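Local coordinates for protein acetyltransferase (Brucella abortus str. 2308 A, PDB 4ZBG) that binds acetyl-coenzyme A and probably transfers its acetyl group to the amine of an acceptor substrate, at residues A20-V25 and T54-A59; E42-L47 and H68-P73; E107-L112 and R130-K135. All coordinates share one frame; numbering follows the deposited sequence. Where two conformers were deposited one is given.

Interaction 1 (A20-V25 and T54-A59); sequences AEIRQV and TLSLVA
Apolar contact between Ile-22 of helix 19-30 and Val-58 of strand 55-61 carries most of this small, buried interface, which hides 95 Å² over both sides. Both side chains leave their backbones toward the opposite segment and cross at about a right angle, with a single methyl of the valine, CG1, resting against the longer arm of the isoleucine. Ile-22 CG1 lies 3.6 Å from Val-58 CG1, and Ile-22 CD1 follows at 3.7 Å from that same Val-58 CG1. The arm is extended (chi2 168°), which carries its end onward along the strand, and Ile-22 CD1 stands 4.3 Å from Ser-56 OG.

Polar interactions involve third parties, since no hydrogen bond joins the two segments. Ser-56 OG is paired with Glu-14 OE1 and with His-68 NE2, so the hydroxyl that Ile-22 approaches is buried but satisfied.

Leu-57 points from the other side of the strand and packs on helix 100-114. A strand with Ile-22 on one side and helix 100-114 on the other fits the layered alpha-beta architecture of the GNAT fold, whose N-terminal helices lie against the central sheet.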
loop_
_atom_site.group_PDB
_atom_site.type_symbol
_atom_site.label_atom_id
_atom_site.label_comp_id
_atom_site.label_asym_id
_atom_site.label_seq_id
_atom_site.Cartn_x
_atom_site.Cartn_y
_atom_site.Cartn_z
ATOM N N ALA A 20 -8.781 -13.407 -3.737
ATOM C CA ALA A 20 -7.938 -14.344 -4.466
ATOM C C ALA A 20 -7.194 -13.630 -5.576
ATOM O O ALA A 20 -5.999 -13.817 -5.751
ATOM C CB ALA A 20 -8.763 -15.500 -5.023
ATOM N N GLU A 21 -7.900 -12.796 -6.326
ATOM C CA GLU A 21 -7.266 -12.096 -7.429
ATOM C C GLU A 21 -6.223 -11.071 -6.971
ATOM O O GLU A 21 -5.172 -10.916 -7.598
ATOM C CB GLU A 21 -8.307 -11.428 -8.304
ATOM C CG GLU A 21 -7.711 -10.937 -9.578
ATOM C CD GLU A 21 -8.738 -10.671 -10.642
ATOM O OE1 GLU A 21 -9.926 -11.005 -10.450
ATOM O OE2 GLU A 21 -8.348 -10.142 -11.685
ATOM N N ILE A 22 -6.513 -10.363 -5.884
ATOM C CA ILE A 22 -5.537 -9.444 -5.310
ATOM C C ILE A 22 -4.258 -10.207 -4.986
ATOM O O ILE A 22 -3.151 -9.740 -5.263
ATOM C CB ILE A 22 -6.101 -8.747 -4.054
ATOM C CG1 ILE A 22 -7.143 -7.696 -4.446
ATOM C CG2 ILE A 22 -4.976 -8.135 -3.215
ATOM C CD1 ILE A 22 -7.940 -7.167 -3.277
ATOM N N ARG A 23 -4.401 -11.383 -4.385
ATOM C CA ARG A 23 -3.222 -12.142 -4.007
ATOM C C ARG A 23 -2.469 -12.653 -5.230
ATOM O O ARG A 23 -1.248 -12.656 -5.258
ATOM C CB ARG A 23 -3.582 -13.281 -3.056
ATOM C CG ARG A 23 -2.373 -14.073 -2.603
ATOM C CD ARG A 23 -2.639 -14.729 -1.281
ATOM N NE ARG A 23 -1.527 -15.576 -0.873
ATOM C CZ ARG A 23 -1.402 -16.104 0.336
ATOM N NH1 ARG A 23 -2.289 -15.829 1.287
ATOM N NH2 ARG A 23 -0.367 -16.887 0.595
ATOM N N GLN A 24 -3.205 -13.030 -6.267
ATOM C CA GLN A 24 -2.578 -13.459 -7.517
ATOM C C GLN A 24 -1.751 -12.337 -8.151
ATOM O O GLN A 24 -0.627 -12.554 -8.602
ATOM C CB GLN A 24 -3.650 -13.937 -8.492
ATOM C CG GLN A 24 -3.128 -14.391 -9.841
ATOM C CD GLN A 24 -4.244 -14.630 -10.850
ATOM O OE1 GLN A 24 -5.427 -14.644 -10.501
ATOM N NE2 GLN A 24 -3.868 -14.807 -12.112
ATOM N N VAL A 25 -2.308 -11.134 -8.183
ATOM C CA VAL A 25 -1.587 -9.994 -8.734
ATOM C C VAL A 25 -0.344 -9.672 -7.896
ATOM O O VAL A 25 0.746 -9.440 -8.430
ATOM C CB VAL A 25 -2.519 -8.779 -8.861
ATOM C CG1 VAL A 25 -1.726 -7.545 -9.221
ATOM C CG2 VAL A 25 -3.599 -9.059 -9.909
ATOM N N THR A 54 -6.267 -1.282 6.651
ATOM C CA THR A 54 -6.984 -0.027 6.801
ATOM C C THR A 54 -7.627 0.399 5.498
ATOM O O THR A 54 -8.785 0.826 5.465
ATOM C CB THR A 54 -6.026 1.073 7.247
ATOM O OG1 THR A 54 -5.357 0.653 8.440
ATOM C CG2 THR A 54 -6.783 2.363 7.515
ATOM N N LEU A 55 -6.862 0.283 4.423
ATOM C CA LEU A 55 -7.336 0.665 3.112
ATOM C C LEU A 55 -6.733 -0.276 2.088
ATOM O O LEU A 55 -5.534 -0.567 2.133
ATOM C CB LEU A 55 -6.943 2.115 2.818
ATOM C CG LEU A 55 -7.431 2.673 1.488
ATOM C CD1 LEU A 55 -8.940 2.692 1.417
ATOM C CD2 LEU A 55 -6.872 4.069 1.293
ATOM N N SER A 56 -7.568 -0.756 1.172
ATOM C CA SER A 56 -7.134 -1.700 0.160
ATOM C C SER A 56 -7.837 -1.305 -1.122
ATOM O O SER A 56 -9.067 -1.374 -1.201
ATOM C CB SER A 56 -7.532 -3.113 0.572
ATOM O OG SER A 56 -7.175 -4.052 -0.428
ATOM N N LEU A 57 -7.062 -0.843 -2.102
ATOM C CA LEU A 57 -7.624 -0.380 -3.368
ATOM C C LEU A 57 -7.141 -1.256 -4.496
ATOM O O LEU A 57 -5.999 -1.725 -4.484
ATOM C CB LEU A 57 -7.198 1.055 -3.674
ATOM C CG LEU A 57 -7.531 2.144 -2.660
ATOM C CD1 LEU A 57 -7.031 3.490 -3.163
ATOM C CD2 LEU A 57 -9.019 2.191 -2.368
ATOM N N VAL A 58 -8.010 -1.448 -5.483
ATOM C CA VAL A 58 -7.646 -2.134 -6.712
ATOM C C VAL A 58 -7.840 -1.217 -7.909
ATOM O O VAL A 58 -8.725 -0.357 -7.918
ATOM C CB VAL A 58 -8.423 -3.449 -6.908
ATOM C CG1 VAL A 58 -8.051 -4.462 -5.837
ATOM C CG2 VAL A 58 -9.932 -3.191 -6.953
ATOM N N ALA A 59 -6.995 -1.411 -8.914
ATOM C CA ALA A 59 -7.194 -0.854 -10.238
ATOM C C ALA A 59 -7.777 -1.981 -11.076
ATOM O O ALA A 59 -7.177 -3.049 -11.186
ATOM C CB ALA A 59 -5.878 -0.406 -10.819
#

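Interaction 2 (E42-L47 and H68-P73); sequences EIVDAL and HIAFSP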
loop_
_atom_site.group_PDB
_atom_site.type_symbol
_atom_site.label_atom_id
_atom_site.label_comp_id
_atom_site.label_asym_id
_atom_site.label_seq_id
_atom_site.Cartn_x
_atom_site.Cartn_y
_atom_site.Cartn_z
ATOM N N GLU A 42 0.655 -13.231 1.407
ATOM C CA GLU A 42 0.357 -13.683 2.769
ATOM C C GLU A 42 0.102 -12.506 3.690
ATOM O O GLU A 42 -0.791 -12.546 4.532
ATOM C CB GLU A 42 1.535 -14.462 3.362
ATOM C CG GLU A 42 1.818 -15.797 2.726
ATOM C CD GLU A 42 2.850 -16.608 3.489
ATOM O OE1 GLU A 42 2.982 -16.417 4.722
ATOM O OE2 GLU A 42 3.532 -17.436 2.849
ATOM N N ILE A 43 0.924 -11.466 3.551
ATOM C CA ILE A 43 0.830 -10.302 4.416
ATOM C C ILE A 43 -0.496 -9.587 4.226
ATOM O O ILE A 43 -1.168 -9.240 5.192
ATOM C CB ILE A 43 2.031 -9.358 4.211
ATOM C CG1 ILE A 43 3.312 -10.014 4.741
ATOM C CG2 ILE A 43 1.779 -7.998 4.876
ATOM C CD1 ILE A 43 4.572 -9.314 4.306
ATOM N N VAL A 44 -0.880 -9.356 2.975
ATOM C CA VAL A 44 -2.157 -8.709 2.719
ATOM C C VAL A 44 -3.286 -9.509 3.370
ATOM O O VAL A 44 -4.163 -8.944 4.029
ATOM C CB VAL A 44 -2.395 -8.498 1.206
ATOM C CG1 VAL A 44 -3.820 -8.038 0.949
ATOM C CG2 VAL A 44 -1.403 -7.490 0.639
ATOM N N ASP A 45 -3.267 -10.829 3.182
ATOM C CA ASP A 45 -4.335 -11.657 3.729
ATOM C C ASP A 45 -4.329 -11.666 5.259
ATOM O O ASP A 45 -5.390 -11.681 5.884
ATOM C CB ASP A 45 -4.272 -13.082 3.169
ATOM C CG ASP A 45 -4.730 -13.161 1.712
ATOM O OD1 ASP A 45 -5.051 -12.111 1.110
ATOM O OD2 ASP A 45 -4.749 -14.285 1.166
ATOM N N ALA A 46 -3.143 -11.623 5.855
ATOM C CA ALA A 46 -3.019 -11.583 7.308
ATOM C C ALA A 46 -3.492 -10.243 7.877
ATOM O O ALA A 46 -4.141 -10.211 8.918
ATOM C CB ALA A 46 -1.590 -11.885 7.730
ATOM N N LEU A 47 -3.168 -9.139 7.199
ATOM C CA LEU A 47 -3.707 -7.830 7.582
ATOM C C LEU A 47 -5.228 -7.851 7.559
ATOM O O LEU A 47 -5.879 -7.394 8.496
ATOM C CB LEU A 47 -3.184 -6.729 6.664
ATOM C CG LEU A 47 -1.710 -6.352 6.788
ATOM C CD1 LEU A 47 -1.359 -5.432 5.649
ATOM C CD2 LEU A 47 -1.417 -5.691 8.130
ATOM N N HIS A 68 -2.927 -3.344 -7.099
ATOM C CA HIS A 68 -3.460 -3.333 -5.753
ATOM C C HIS A 68 -2.538 -2.529 -4.841
ATOM O O HIS A 68 -1.319 -2.499 -5.040
ATOM C CB HIS A 68 -3.582 -4.762 -5.215
ATOM C CG HIS A 68 -3.932 -4.808 -3.767
ATOM N ND1 HIS A 68 -3.004 -5.073 -2.782
ATOM C CD2 HIS A 68 -5.103 -4.561 -3.133
ATOM C CE1 HIS A 68 -3.595 -5.001 -1.602
ATOM N NE2 HIS A 68 -4.868 -4.696 -1.791
ATOM N N ILE A 69 -3.119 -1.891 -3.829
ATOM C CA ILE A 69 -2.333 -1.226 -2.796
ATOM C C ILE A 69 -2.945 -1.466 -1.422
ATOM O O ILE A 69 -4.171 -1.425 -1.273
ATOM C CB ILE A 69 -2.144 0.269 -3.112
ATOM C CG1 ILE A 69 -1.189 0.933 -2.115
ATOM C CG2 ILE A 69 -3.493 0.987 -3.150
ATOM C CD1 ILE A 69 -0.743 2.292 -2.587
ATOM N N ALA A 70 -2.081 -1.709 -0.436
ATOM C CA ALA A 70 -2.470 -1.864 0.959
ATOM C C ALA A 70 -1.913 -0.739 1.823
ATOM O O ALA A 70 -0.778 -0.301 1.621
ATOM C CB ALA A 70 -1.965 -3.193 1.498
ATOM N N PHE A 71 -2.709 -0.315 2.801
ATOM C CA PHE A 71 -2.255 0.545 3.882
ATOM C C PHE A 71 -2.670 -0.079 5.199
ATOM O O PHE A 71 -3.730 -0.693 5.284
ATOM C CB PHE A 71 -2.888 1.927 3.794
ATOM C CG PHE A 71 -2.523 2.694 2.567
ATOM C CD1 PHE A 71 -3.201 2.496 1.375
ATOM C CD2 PHE A 71 -1.522 3.651 2.614
ATOM C CE1 PHE A 71 -2.875 3.224 0.252
ATOM C CE2 PHE A 71 -1.190 4.393 1.496
ATOM C CZ PHE A 71 -1.863 4.179 0.312
ATOM N N SER A 72 -1.852 0.111 6.234
ATOM C CA SER A 72 -2.122 -0.466 7.550
ATOM C C SER A 72 -1.520 0.448 8.612
ATOM O O SER A 72 -0.624 1.238 8.311
ATOM C CB SER A 72 -1.545 -1.891 7.643
ATOM O OG SER A 72 -0.163 -1.918 7.358
ATOM N N PRO A 73 -2.001 0.357 9.863
ATOM C CA PRO A 73 -1.479 1.286 10.872
ATOM C C PRO A 73 -0.052 0.934 11.257
ATOM O O PRO A 73 0.311 -0.242 11.284
ATOM C CB PRO A 73 -2.405 1.057 12.080
ATOM C CG PRO A 73 -3.607 0.349 11.531
ATOM C CD PRO A 73 -3.062 -0.503 10.415
#
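With its CG1 opposite the backbone N (chi1 171°), Val-44 places both methyls near His-68 CE1, while His-68 has its ring carbon CG in the equivalent position (also 171°) and extends to meet them. This is helix-on-sheet packing within the GNAT fold: helix 40-49 lies over strand 64-76, the two short segments 10.0 Å apart at their axes and 50° apart in direction.

The valine and histidine side chains approach from opposite directions. Val-44 CG1 reaches His-68 CE1 at 4.0 Å, obliquely to the ring, and CG2 of that valine is equally near. Alongside, Val-44 CG2 stands a looser 4.4 Å from Ala-70 CB. The alternation of the strand sets which residues meet the helix: His-68, Ala-70 and Ser-72 point toward it, whereas Ile-69 and Phe-71 point away and pack on helix 100-114.

The imidazole is held from beyond the contact, its NE2 having its partner, Ser-56, on the adjacent strand 55-61. No hydrogen bond links the two segments, which bury 182 Å² by van der Waals contact.

One turn along the helix, Leu-47 sets its forked end against Ser-72, with Leu-47 CD2 at 3.8 Å from Ser-72 CB.

Interaction 3 (E107-L112 and R130-K135); sequences EGLAQL and RRFGFK. With ACO (acetyl coenzyme *a), chain B.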
loop_
_atom_site.group_PDB
_atom_site.type_symbol
_atom_site.label_atom_id
_atom_site.label_comp_id
_atom_site.label_asym_id
_atom_site.label_seq_id
_atom_site.Cartn_x
_atom_site.Cartn_y
_atom_site.Cartn_z
ATOM N N GLU A 107 -4.340 7.972 -5.076
ATOM C CA GLU A 107 -5.698 7.809 -4.599
ATOM C C GLU A 107 -5.735 7.286 -3.155
ATOM O O GLU A 107 -6.532 7.756 -2.334
ATOM C CB GLU A 107 -6.501 6.933 -5.561
ATOM C CG GLU A 107 -7.943 6.760 -5.153
ATOM C CD GLU A 107 -8.704 8.064 -5.023
ATOM O OE1 GLU A 107 -8.374 9.067 -5.708
ATOM O OE2 GLU A 107 -9.661 8.070 -4.229
ATOM N N GLY A 108 -4.870 6.329 -2.834
ATOM C CA GLY A 108 -4.790 5.828 -1.473
ATOM C C GLY A 108 -4.419 6.899 -0.467
ATOM O O GLY A 108 -5.030 7.010 0.603
ATOM N N LEU A 109 -3.419 7.709 -0.810
ATOM C CA LEU A 109 -3.008 8.795 0.073
ATOM C C LEU A 109 -4.138 9.805 0.254
ATOM O O LEU A 109 -4.356 10.303 1.357
ATOM C CB LEU A 109 -1.764 9.483 -0.470
ATOM C CG LEU A 109 -0.508 8.615 -0.483
ATOM C CD1 LEU A 109 0.589 9.348 -1.239
ATOM C CD2 LEU A 109 -0.059 8.249 0.925
ATOM N N ALA A 110 -4.862 10.095 -0.824
ATOM C CA ALA A 110 -5.959 11.053 -0.747
ATOM C C ALA A 110 -7.044 10.529 0.186
ATOM O O ALA A 110 -7.618 11.279 0.978
ATOM C CB ALA A 110 -6.516 11.351 -2.132
ATOM N N GLN A 111 -7.309 9.229 0.119
ATOM C CA GLN A 111 -8.327 8.642 0.977
ATOM C C GLN A 111 -7.900 8.615 2.443
ATOM O O GLN A 111 -8.708 8.887 3.334
ATOM C CB GLN A 111 -8.756 7.271 0.455
ATOM C CG GLN A 111 -9.553 7.395 -0.837
ATOM C CD GLN A 111 -10.245 6.119 -1.239
ATOM O OE1 GLN A 111 -10.671 5.333 -0.393
ATOM N NE2 GLN A 111 -10.358 5.900 -2.545
ATOM N N LEU A 112 -6.628 8.326 2.699
ATOM C CA LEU A 112 -6.115 8.409 4.067
ATOM C C LEU A 112 -6.226 9.819 4.618
ATOM O O LEU A 112 -6.702 10.010 5.737
ATOM C CB LEU A 112 -4.653 7.993 4.144
ATOM C CG LEU A 112 -4.304 6.510 4.159
ATOM C CD1 LEU A 112 -2.800 6.371 4.338
ATOM C CD2 LEU A 112 -5.055 5.755 5.252
ATOM N N ARG A 130 9.031 10.298 -4.256
ATOM C CA ARG A 130 9.122 11.748 -4.101
ATOM C C ARG A 130 7.964 12.464 -4.790
ATOM O O ARG A 130 7.562 13.544 -4.363
ATOM C CB ARG A 130 10.454 12.272 -4.635
ATOM C CG ARG A 130 11.649 11.834 -3.815
ATOM C CD ARG A 130 12.951 12.274 -4.468
ATOM N NE ARG A 130 12.978 13.706 -4.759
ATOM C CZ ARG A 130 13.456 14.630 -3.931
ATOM N NH1 ARG A 130 13.442 15.909 -4.282
ATOM N NH2 ARG A 130 13.945 14.276 -2.750
ATOM N N ARG A 131 7.430 11.867 -5.856
ATOM C CA ARG A 131 6.353 12.500 -6.614
ATOM C C ARG A 131 5.056 12.583 -5.812
ATOM O O ARG A 131 4.146 13.312 -6.197
ATOM C CB ARG A 131 6.117 11.773 -7.949
ATOM C CG ARG A 131 5.451 10.405 -7.812
ATOM C CD ARG A 131 5.620 9.565 -9.075
ATOM N NE ARG A 131 7.037 9.340 -9.329
ATOM C CZ ARG A 131 7.562 8.981 -10.497
ATOM N NH1 ARG A 131 6.791 8.733 -11.549
ATOM N NH2 ARG A 131 8.878 8.867 -10.596
ATOM N N PHE A 132 4.973 11.840 -4.710
ATOM C CA PHE A 132 3.800 11.888 -3.846
ATOM C C PHE A 132 4.093 12.686 -2.579
ATOM O O PHE A 132 3.279 12.711 -1.653
ATOM C CB PHE A 132 3.346 10.477 -3.462
ATOM C CG PHE A 132 3.409 9.489 -4.595
ATOM C CD1 PHE A 132 2.489 9.544 -5.634
ATOM C CD2 PHE A 132 4.392 8.509 -4.627
ATOM C CE1 PHE A 132 2.551 8.635 -6.684
ATOM C CE2 PHE A 132 4.464 7.606 -5.674
ATOM C CZ PHE A 132 3.538 7.665 -6.707
ATOM N N GLY A 133 5.263 13.311 -2.517
ATOM C CA GLY A 133 5.609 14.114 -1.357
ATOM C C GLY A 133 6.402 13.418 -0.263
ATOM O O GLY A 133 6.716 14.032 0.748
ATOM N N PHE A 134 6.733 12.145 -0.448
ATOM C CA PHE A 134 7.556 11.445 0.532
ATOM C C PHE A 134 8.967 12.009 0.589
ATOM O O PHE A 134 9.573 12.317 -0.439
ATOM C CB PHE A 134 7.618 9.948 0.233
ATOM C CG PHE A 134 6.349 9.215 0.553
ATOM C CD1 PHE A 134 6.152 8.661 1.806
ATOM C CD2 PHE A 134 5.353 9.090 -0.399
ATOM C CE1 PHE A 134 4.982 7.999 2.100
ATOM C CE2 PHE A 134 4.189 8.428 -0.111
ATOM C CZ PHE A 134 4.004 7.877 1.145
ATOM N N LYS A 135 9.489 12.125 1.806
ATOM C CA LYS A 135 10.847 12.615 2.019
ATOM C C LYS A 135 11.654 11.624 2.854
ATOM O O LYS A 135 11.093 10.884 3.657
ATOM C CB LYS A 135 10.815 13.989 2.692
ATOM C CG LYS A 135 10.129 15.058 1.842
ATOM C CD LYS A 135 10.284 16.447 2.437
ATOM C CE LYS A 135 9.629 16.549 3.804
ATOM N NZ LYS A 135 9.808 17.910 4.393
HETATM N N1A ACO B . 5.852 7.600 -19.765
HETATM C C2A ACO B . 7.079 7.507 -19.266
HETATM N N3A ACO B . 7.318 6.916 -18.108
HETATM C C4A ACO B . 6.312 6.393 -17.398
HETATM C C5A ACO B . 5.025 6.470 -17.878
HETATM C C6A ACO B . 4.818 7.102 -19.113
HETATM N N6A ACO B . 3.483 7.207 -19.666
HETATM N N7A ACO B . 4.220 5.881 -16.986
HETATM C C8A ACO B . 4.983 5.461 -15.988
HETATM N N9A ACO B . 6.252 5.756 -16.213
HETATM C C1B ACO B . 7.388 5.461 -15.341
HETATM C C2B ACO B . 7.360 6.074 -14.153
HETATM O O2B ACO B . 7.866 7.427 -14.187
HETATM C C3B ACO B . 8.310 5.098 -13.191
HETATM O O3B ACO B . 9.713 5.294 -13.517
HETATM P P3B ACO B . 10.714 6.266 -12.644
HETATM O O7A ACO B . 12.069 6.127 -13.297
HETATM O O8A ACO B . 10.733 5.783 -11.213
HETATM O O9A ACO B . 10.175 7.676 -12.742
HETATM C C4B ACO B . 7.932 3.859 -13.518
HETATM O O4B ACO B . 7.292 3.959 -14.955
HETATM C C5B ACO B . 6.841 3.209 -12.648
HETATM O O5B ACO B . 5.829 4.147 -12.378
HETATM P P1A ACO B . 4.243 3.746 -12.448
HETATM O O1A ACO B . 3.813 3.394 -13.839
HETATM O O2A ACO B . 3.496 4.845 -11.744
HETATM O O3A ACO B . 4.129 2.455 -11.483
HETATM P P2A ACO B . 3.798 0.935 -11.909
HETATM O O4A ACO B . 2.376 0.814 -12.359
HETATM O O5A ACO B . 4.866 0.384 -12.812
HETATM O O6A ACO B . 3.877 0.251 -10.444
HETATM C CBP ACO B . 5.230 -0.858 -8.818
HETATM C CCP ACO B . 5.028 0.413 -9.646
HETATM C CDP ACO B . 6.415 -0.632 -7.882
HETATM C CEP ACO B . 3.953 -1.111 -8.024
HETATM C CAP ACO B . 5.503 -2.024 -9.770
HETATM O OAP ACO B . 6.759 -1.820 -10.372
HETATM C C9P ACO B . 5.498 -3.397 -9.095
HETATM O O9P ACO B . 4.494 -4.002 -8.861
HETATM N N8P ACO B . 6.792 -3.924 -8.776
HETATM C C7P ACO B . 6.956 -5.220 -8.155
HETATM C C6P ACO B . 6.468 -5.215 -6.715
HETATM C C5P ACO B . 7.143 -4.127 -5.908
HETATM O O5P ACO B . 8.329 -4.022 -5.850
HETATM N N4P ACO B . 6.280 -3.221 -5.210
HETATM C C3P ACO B . 6.844 -2.151 -4.413
HETATM C C2P ACO B . 7.322 -2.675 -3.065
HETATM S S1P ACO B . 7.785 -1.268 -2.020
HETATM C C ACO B . 6.226 -0.711 -1.313
HETATM O O ACO B . 5.227 -1.335 -1.482
HETATM C CH3 ACO B . 6.259 0.581 -0.514
#
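Leu-109 CD1 lies oblique to two aromatic rings, touching Phe-132 through CB and Phe-134 through CE2, and the other flat group of the site, the Arg-131 guanidinium, is engaged along its edge by acetyl-CoA. One face of the Phe-132 ring carries Arg-131 CG, 3.4 Å above the plane and over its centre; Tyr-128 adds an edge-to-face ring contact. At the guanidinium, Arg-131 NH1 bonds to the ribose hydroxyl O2B of acetyl-CoA at 3.1 Å, with O2B in the group's plane. Arg-131 NH2 donates to O9A of the acetyl-CoA 3'-phosphate over 2.8 Å. These two bonds are almost equally straight, at 166° and 163°, and together they fix the rotation of the guanidinium, with NE tied to Tyr-128 O as a third restraint. The charge pairing with the phosphate would be expected to strengthen the grip. A bend at chi3 (61°) helps direct the arginine's end to the nucleotide.

Segment 130-135 starts in a short 3-10 turn and runs on as a loop between strands 119-122 and 151-154, while segment 107-112 is part of helix 100-114. The amides of Gly-97, Gly-99 and Gly-101, before and at the start of that helix, also bond acetyl-CoA, as in the glycine-rich pyrophosphate-binding motif (Q/R-x-x-G-x-G/A) of GNAT enzymes.

Between the segments the contact is purely apolar. Leu-109 CD1 lies 3.7 Å from Phe-132 CB, the two side chains crossing near a right angle, and 3.9 Å from Phe-134 CE2. Leu-109 CD2 comes within 4.1 Å of Phe-134 CZ. Cys-120 and Leu-153, on neighbouring strands of the sheet, touch both Leu-109 and Phe-134. Elsewhere on the helix, Gln-111 NE2 donates to the anti lone pair of Glu-107 OE2 over 2.8 Å, one turn back.

Overall arrangement
From the N terminus, helix 19-30 supplies the first half of interaction 1 and helix 40-49 that of interaction 2; strand 55-61 then closes interaction 1 and strand 64-76 closes interaction 2. Their segments alternate, so the two loops cross; a polar link between the strands and the Arg-23 to Asp-45 salt bridge between the helices join them. Interaction 3 opens later, in series, on helix 100-114 and closes at residues 130-135, between strands 119-122 and 151-154, in the loop whose Arg-131 binds acetyl-CoA. Its centre lies about 18 Å from that of interaction 1 and about 17 Å from that of interaction 2. Leu-55, Leu-57 and Phe-71 bridge the layers by packing against segment 107-112.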